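Local coordinates for protein methylxanthine N1-demethylase NdmA (Pseudomonas putida, PDB 6ICN) that catalyses the NADH-dependent N1-demethylation of caffeine to theobromine and formaldehyde, the first step of caffeine breakdown, as a Rieske non-heme iron oxygenase, at residues R32-V41 against G139-F149. Residues are numbered along the deposited sequence; the frame is centred on the assembly and turned at random.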
ATOM      1  N   ARG A  32     -28.198 -28.241  -0.222  1.00 16.85           N
ATOM      2  CA  ARG A  32     -27.801 -28.576  -1.591  1.00 18.92           C
ATOM      3  C   ARG A  32     -29.005 -28.846  -2.483  1.00 17.67           C
ATOM      4  O   ARG A  32     -28.883 -28.782  -3.707  1.00 17.69           O
ATOM      5  CB  ARG A  32     -26.867 -29.799  -1.598  1.00 19.04           C
ATOM      6  CG  ARG A  32     -25.557 -29.594  -0.830  1.00 21.22           C
ATOM      7  CD  ARG A  32     -24.727 -30.875  -0.727  1.00 24.56           C
ATOM      8  NE  ARG A  32     -24.415 -31.449  -2.035  1.00 26.45           N
ATOM      9  CZ  ARG A  32     -23.308 -31.181  -2.718  1.00 29.65           C
ATOM     10  NH1 ARG A  32     -22.403 -30.353  -2.202  1.00 27.19           N
ATOM     11  NH2 ARG A  32     -23.104 -31.740  -3.907  1.00 27.82           N
ATOM     12  N   HIS A  33     -30.173 -29.117  -1.897  1.00 19.42           N
ATOM     13  CA  HIS A  33     -31.356 -29.435  -2.688  1.00 17.46           C
ATOM     14  C   HIS A  33     -32.088 -28.218  -3.218  1.00 17.91           C
ATOM     15  O   HIS A  33     -33.013 -28.378  -4.019  1.00 20.64           O
ATOM     16  CB  HIS A  33     -32.310 -30.303  -1.844  1.00 21.31           C
ATOM     17  CG  HIS A  33     -31.769 -31.672  -1.602  1.00 21.06           C
ATOM     18  ND1 HIS A  33     -32.093 -32.745  -2.403  1.00 20.19           N
ATOM     19  CD2 HIS A  33     -30.863 -32.131  -0.705  1.00 23.47           C
ATOM     20  CE1 HIS A  33     -31.435 -33.809  -1.994  1.00 22.41           C
ATOM     21  NE2 HIS A  33     -30.686 -33.467  -0.963  1.00 24.61           N
ATOM     22  N   PHE A  34     -31.714 -27.005  -2.803  1.00 18.24           N
ATOM     23  CA  PHE A  34     -32.357 -25.785  -3.271  1.00 17.33           C
ATOM     24  C   PHE A  34     -31.556 -25.147  -4.402  1.00 17.54           C
ATOM     25  O   PHE A  34     -30.365 -25.415  -4.582  1.00 17.39           O
ATOM     26  CB  PHE A  34     -32.502 -24.776  -2.134  1.00 17.30           C
ATOM     27  CG  PHE A  34     -33.456 -25.214  -1.059  1.00 16.83           C
ATOM     28  CD1 PHE A  34     -34.827 -25.105  -1.261  1.00 18.63           C
ATOM     29  CD2 PHE A  34     -32.976 -25.697   0.152  1.00 18.73           C
ATOM     30  CE1 PHE A  34     -35.724 -25.510  -0.269  1.00 18.95           C
ATOM     31  CE2 PHE A  34     -33.862 -26.098   1.148  1.00 19.13           C
ATOM     32  CZ  PHE A  34     -35.231 -25.989   0.928  1.00 18.83           C
ATOM     33  N   TRP A  35     -32.246 -24.318  -5.175  1.00 15.96           N
ATOM     34  CA  TRP A  35     -31.589 -23.422  -6.127  1.00 15.66           C
ATOM     35  C   TRP A  35     -30.991 -22.232  -5.393  1.00 15.42           C
ATOM     36  O   TRP A  35     -31.681 -21.564  -4.616  1.00 18.67           O
ATOM     37  CB  TRP A  35     -32.591 -22.923  -7.169  1.00 17.12           C
ATOM     38  CG  TRP A  35     -33.132 -24.007  -8.078  1.00 16.14           C
ATOM     39  CD1 TRP A  35     -34.198 -24.843  -7.828  1.00 19.76           C
ATOM     40  CD2 TRP A  35     -32.638 -24.366  -9.377  1.00 18.04           C
ATOM     41  NE1 TRP A  35     -34.383 -25.701  -8.894  1.00 21.06           N
ATOM     42  CE2 TRP A  35     -33.443 -25.425  -9.856  1.00 21.82           C
ATOM     43  CE3 TRP A  35     -31.594 -23.896 -10.181  1.00 17.69           C
ATOM     44  CZ2 TRP A  35     -33.241 -26.009 -11.106  1.00 22.99           C
ATOM     45  CZ3 TRP A  35     -31.391 -24.485 -11.420  1.00 20.34           C
ATOM     46  CH2 TRP A  35     -32.224 -25.519 -11.877  1.00 20.73           C
ATOM     47  N   HIS A  36     -29.727 -21.928  -5.685  1.00 15.27           N
ATOM     48  CA  HIS A  36     -29.081 -20.753  -5.128  1.00 15.80           C
ATOM     49  C   HIS A  36     -28.485 -19.916  -6.251  1.00 15.70           C
ATOM     50  O   HIS A  36     -27.910 -20.470  -7.189  1.00 16.40           O
ATOM     51  CB  HIS A  36     -27.959 -21.140  -4.155  1.00 14.49           C
ATOM     52  CG  HIS A  36     -28.412 -22.005  -3.014  1.00 14.80           C
ATOM     53  ND1 HIS A  36     -29.100 -21.503  -1.928  1.00 16.95           N
ATOM     54  CD2 HIS A  36     -28.253 -23.329  -2.785  1.00 17.80           C
ATOM     55  CE1 HIS A  36     -29.367 -22.492  -1.089  1.00 15.97           C
ATOM     56  NE2 HIS A  36     -28.863 -23.612  -1.583  1.00 16.48           N
ATOM     57  N   PRO A  37     -28.547 -18.587  -6.145  1.00 16.47           N
ATOM     58  CA  PRO A  37     -27.887 -17.733  -7.144  1.00 14.46           C
ATOM     59  C   PRO A  37     -26.391 -17.744  -6.893  1.00 17.87           C
ATOM     60  O   PRO A  37     -25.939 -17.753  -5.744  1.00 17.91           O
ATOM     61  CB  PRO A  37     -28.483 -16.347  -6.868  1.00 17.02           C
ATOM     62  CG  PRO A  37     -28.710 -16.367  -5.346  1.00 16.71           C
ATOM     63  CD  PRO A  37     -29.067 -17.812  -4.998  1.00 16.71           C
ATOM     64  N   VAL A  38     -25.612 -17.736  -7.969  1.00 13.75           N
ATOM     65  CA  VAL A  38     -24.163 -17.743  -7.812  1.00 13.97           C
ATOM     66  C   VAL A  38     -23.498 -16.533  -8.436  1.00 15.34           C
ATOM     67  O   VAL A  38     -22.381 -16.182  -8.018  1.00 16.30           O
ATOM     68  CB  VAL A  38     -23.538 -19.039  -8.364  1.00 17.19           C
ATOM     69  CG1 VAL A  38     -24.042 -20.238  -7.535  1.00 15.47           C
ATOM     70  CG2 VAL A  38     -23.844 -19.228  -9.875  1.00 17.13           C
ATOM     71  N   CYS A  39     -24.145 -15.870  -9.380  1.00 15.80           N
ATOM     72  CA  CYS A  39     -23.581 -14.692 -10.022  1.00 15.82           C
ATOM     73  C   CYS A  39     -24.690 -14.015 -10.799  1.00 15.69           C
ATOM     74  O   CYS A  39     -25.746 -14.609 -11.040  1.00 16.87           O
ATOM     75  CB  CYS A  39     -22.413 -15.067 -10.944  1.00 15.78           C
ATOM     76  SG  CYS A  39     -22.858 -16.084 -12.399  1.00 17.05           S
ATOM     77  N   THR A  40     -24.461 -12.751 -11.149  1.00 16.51           N
ATOM     78  CA  THR A  40     -25.321 -12.113 -12.133  1.00 15.40           C
ATOM     79  C   THR A  40     -24.877 -12.516 -13.535  1.00 16.27           C
ATOM     80  O   THR A  40     -23.734 -12.939 -13.757  1.00 15.97           O
ATOM     81  CB  THR A  40     -25.276 -10.585 -12.027  1.00 18.32           C
ATOM     82  OG1 THR A  40     -23.960 -10.120 -12.375  1.00 17.78           O
ATOM     83  CG2 THR A  40     -25.627 -10.122 -10.606  1.00 17.11           C
ATOM     84  N   VAL A  41     -25.814 -12.400 -14.484  1.00 16.44           N
ATOM     85  CA  VAL A  41     -25.462 -12.594 -15.892  1.00 14.29           C
ATOM     86  C   VAL A  41     -24.364 -11.620 -16.291  1.00 17.14           C
ATOM     87  O   VAL A  41     -23.394 -11.995 -16.966  1.00 16.35           O
ATOM     88  CB  VAL A  41     -26.709 -12.455 -16.788  1.00 16.79           C
ATOM     89  CG1 VAL A  41     -26.314 -12.468 -18.281  1.00 20.04           C
ATOM     90  CG2 VAL A  41     -27.682 -13.606 -16.504  1.00 18.81           C
ATOM     91  N   GLY A 139     -32.027 -12.340 -14.490  1.00 17.38           N
ATOM     92  CA  GLY A 139     -30.717 -11.730 -14.623  1.00 18.66           C
ATOM     93  C   GLY A 139     -29.667 -12.306 -13.694  1.00 18.41           C
ATOM     94  O   GLY A 139     -28.542 -11.775 -13.632  1.00 17.20           O
ATOM     95  N   LEU A 140     -30.005 -13.348 -12.951  1.00 17.62           N
ATOM     96  CA  LEU A 140     -29.045 -14.089 -12.147  1.00 15.87           C
ATOM     97  C   LEU A 140     -28.887 -15.494 -12.709  1.00 15.39           C
ATOM     98  O   LEU A 140     -29.768 -16.016 -13.402  1.00 18.06           O
ATOM     99  CB  LEU A 140     -29.492 -14.172 -10.679  1.00 17.19           C
ATOM    100  CG  LEU A 140     -29.909 -12.870  -9.971  1.00 15.58           C
ATOM    101  CD1 LEU A 140     -30.312 -13.116  -8.510  1.00 16.57           C
ATOM    102  CD2 LEU A 140     -28.833 -11.806 -10.055  1.00 18.11           C
ATOM    103  N   ILE A 141     -27.772 -16.119 -12.359  1.00 15.85           N
ATOM    104  CA  ILE A 141     -27.496 -17.516 -12.689  1.00 15.21           C
ATOM    105  C   ILE A 141     -27.695 -18.332 -11.423  1.00 16.27           C
ATOM    106  O   ILE A 141     -27.093 -18.021 -10.378  1.00 17.67           O
ATOM    107  CB  ILE A 141     -26.066 -17.699 -13.230  1.00 17.27           C
ATOM    108  CG1 ILE A 141     -25.846 -16.864 -14.487  1.00 21.26           C
ATOM    109  CG2 ILE A 141     -25.771 -19.180 -13.469  1.00 19.69           C
ATOM    110  CD1 ILE A 141     -26.762 -17.230 -15.603  1.00 22.77           C
ATOM    111  N   TRP A 142     -28.531 -19.377 -11.512  1.00 15.38           N
ATOM    112  CA  TRP A 142     -28.917 -20.201 -10.372  1.00 15.25           C
ATOM    113  C   TRP A 142     -28.408 -21.625 -10.544  1.00 15.53           C
ATOM    114  O   TRP A 142     -28.440 -22.173 -11.649  1.00 17.60           O
ATOM    115  CB  TRP A 142     -30.442 -20.247 -10.233  1.00 17.07           C
ATOM    116  CG  TRP A 142     -31.102 -18.924 -10.132  1.00 16.06           C
ATOM    117  CD1 TRP A 142     -31.389 -18.056 -11.160  1.00 15.23           C
ATOM    118  CD2 TRP A 142     -31.593 -18.312  -8.937  1.00 16.21           C
ATOM    119  NE1 TRP A 142     -32.022 -16.937 -10.661  1.00 16.03           N
ATOM    120  CE2 TRP A 142     -32.143 -17.064  -9.301  1.00 16.28           C
ATOM    121  CE3 TRP A 142     -31.577 -18.677  -7.579  1.00 16.90           C
ATOM    122  CZ2 TRP A 142     -32.722 -16.200  -8.371  1.00 16.24           C
ATOM    123  CZ3 TRP A 142     -32.150 -17.824  -6.663  1.00 16.31           C
ATOM    124  CH2 TRP A 142     -32.711 -16.596  -7.059  1.00 16.76           C
ATOM    125  N   ILE A 143     -27.938 -22.236  -9.454  1.00 15.11           N
ATOM    126  CA  ILE A 143     -27.431 -23.604  -9.473  1.00 14.46           C
ATOM    127  C   ILE A 143     -28.109 -24.423  -8.380  1.00 17.38           C
ATOM    128  O   ILE A 143     -28.265 -23.957  -7.248  1.00 16.13           O
ATOM    129  CB  ILE A 143     -25.896 -23.650  -9.300  1.00 14.10           C
ATOM    130  CG1 ILE A 143     -25.215 -23.045 -10.529  1.00 15.66           C
ATOM    131  CG2 ILE A 143     -25.411 -25.093  -9.097  1.00 14.62           C
ATOM    132  CD1 ILE A 143     -23.694 -22.946 -10.361  1.00 15.90           C
ATOM    133  N   ARG A 144     -28.520 -25.654  -8.723  1.00 16.28           N
ATOM    134  CA  ARG A 144     -28.981 -26.623  -7.728  1.00 15.81           C
ATOM    135  C   ARG A 144     -28.013 -27.793  -7.714  1.00 17.40           C
ATOM    136  O   ARG A 144     -27.882 -28.511  -8.715  1.00 18.54           O
ATOM    137  CB  ARG A 144     -30.404 -27.115  -8.017  1.00 19.06           C
ATOM    138  CG  ARG A 144     -30.883 -28.163  -6.985  1.00 19.06           C
ATOM    139  CD  ARG A 144     -32.354 -28.496  -7.200  1.00 19.76           C
ATOM    140  NE  ARG A 144     -32.604 -29.037  -8.543  1.00 21.34           N
ATOM    141  CZ  ARG A 144     -33.818 -29.267  -9.034  1.00 24.57           C
ATOM    142  NH1 ARG A 144     -34.895 -29.018  -8.298  1.00 21.28           N
ATOM    143  NH2 ARG A 144     -33.963 -29.765 -10.257  1.00 23.52           N
ATOM    144  N   LEU A 145     -27.344 -27.995  -6.575  1.00 16.03           N
ATOM    145  CA  LEU A 145     -26.287 -29.000  -6.520  1.00 15.38           C
ATOM    146  C   LEU A 145     -26.840 -30.420  -6.504  1.00 18.65           C
ATOM    147  O   LEU A 145     -26.238 -31.326  -7.094  1.00 18.72           O
ATOM    148  CB  LEU A 145     -25.405 -28.772  -5.296  1.00 16.96           C
ATOM    149  CG  LEU A 145     -24.487 -27.550  -5.401  1.00 17.55           C
ATOM    150  CD1 LEU A 145     -23.881 -27.254  -4.048  1.00 19.05           C
ATOM    151  CD2 LEU A 145     -23.396 -27.803  -6.436  1.00 20.94           C
ATOM    152  N   ASP A 146     -27.939 -30.643  -5.793  1.00 18.17           N
ATOM    153  CA  ASP A 146     -28.564 -31.961  -5.685  1.00 20.92           C
ATOM    154  C   ASP A 146     -29.989 -31.861  -6.218  1.00 19.20           C
ATOM    155  O   ASP A 146     -30.842 -31.173  -5.634  1.00 19.45           O
ATOM    156  CB  ASP A 146     -28.552 -32.458  -4.239  1.00 20.49           C
ATOM    157  CG  ASP A 146     -28.854 -33.946  -4.132  1.00 24.00           C
ATOM    158  OD1 ASP A 146     -29.681 -34.428  -4.927  1.00 24.34           O
ATOM    159  OD2 ASP A 146     -28.251 -34.636  -3.277  1.00 26.47           O
ATOM    160  N   SER A 147     -30.252 -32.560  -7.325  1.00 20.51           N
ATOM    161  CA  SER A 147     -31.567 -32.535  -7.940  1.00 20.15           C
ATOM    162  C   SER A 147     -32.352 -33.817  -7.674  1.00 21.77           C
ATOM    163  O   SER A 147     -33.437 -33.983  -8.237  1.00 23.94           O
ATOM    164  CB  SER A 147     -31.452 -32.299  -9.451  1.00 23.29           C
ATOM    165  OG  SER A 147     -30.806 -31.056  -9.746  1.00 22.75           O
ATOM    166  N   SER A 148     -31.848 -34.696  -6.798  1.00 21.92           N
ATOM    167  CA  SER A 148     -32.423 -36.038  -6.669  1.00 24.27           C
ATOM    168  C   SER A 148     -33.797 -36.023  -6.005  1.00 27.02           C
ATOM    169  O   SER A 148     -34.626 -36.901  -6.285  1.00 27.11           O
ATOM    170  CB  SER A 148     -31.465 -36.949  -5.903  1.00 26.69           C
ATOM    171  OG  SER A 148     -31.268 -36.513  -4.559  1.00 26.11           O
ATOM    172  N   PHE A 149     -34.078 -35.052  -5.131  1.00 25.66           N
ATOM    173  CA  PHE A 149     -35.421 -34.977  -4.560  1.00 25.86           C
ATOM    174  C   PHE A 149     -36.412 -34.360  -5.530  1.00 25.13           C
ATOM    175  O   PHE A 149     -37.616 -34.591  -5.402  1.00 29.20           O
ATOM    176  CB  PHE A 149     -35.446 -34.152  -3.266  1.00 25.94           C
ATOM    177  CG  PHE A 149     -34.832 -34.831  -2.085  1.00 26.34           C
ATOM    178  CD1 PHE A 149     -34.244 -36.080  -2.191  1.00 24.64           C
ATOM    179  CD2 PHE A 149     -34.859 -34.208  -0.841  1.00 24.33           C
ATOM    180  CE1 PHE A 149     -33.673 -36.689  -1.083  1.00 29.29           C
ATOM    181  CE2 PHE A 149     -34.305 -34.811   0.266  1.00 24.57           C
ATOM    182  CZ  PHE A 149     -33.708 -36.049   0.155  1.00 28.45           C
TER
HETATM  183  O   HOH W   1     -27.714 -25.989  -4.641  1.00 21.11           O
HETATM  184  O   HOH W   2     -26.176 -33.702  -1.880  1.00 32.50           O
HETATM  185  O   HOH W   3     -24.929 -33.543  -5.724  1.00 37.63           O
HETATM  186  O   HOH W   4     -33.105 -32.313  -4.822  1.00 21.82           O
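Arg32 O accepts a hydrogen bond from Asp146 N (3.0 Å), while the guanidinium lays one face over Leu145; NE reaches Asp146 OD2 through a water, and NH1 salt-bridges Glu62. Asp146 CB sits over one face of the His33 imidazole, 3.9 Å from its centroid, and Phe149 stacks face-to-face on the other (centroids 4.0 Å apart, planes at 28°). An Asx turn, Ser148 N to Asp146 OD1, steadies that carboxylate. Trp35 takes Arg144 CB over its six-membered ring; with CG opposite the backbone N (chi1 179°) and a bend at chi3, Arg144 brings its guanidinium, salt-bridged through NH2 to Asp133, to the indole at 38°, Trp35 NE1 over one guanidinium face. Strand 35-40 is outermost, within the chain, in the Rieske domain's antiparallel sheet; its neighbour 140-144 hydrogen-bonds to 131-137. His36 and Ile143 exchange N-H...O bonds, each 2.9 Å. Pro37 lays CB on Trp142's six-membered ring. A beta bulge places Val38 and Cys39 opposite Ile141, the extra residue letting antiparallel pairing continue: Val38 N donates to Ile141 O (2.8 Å), Ile141 N to Cys39 O (2.9 Å). Thr40 CG2 touches Leu140 CD2, OG1 caps the following helix at Glu43 N, and Val41 N hydrogen-bonds to Gly139 O.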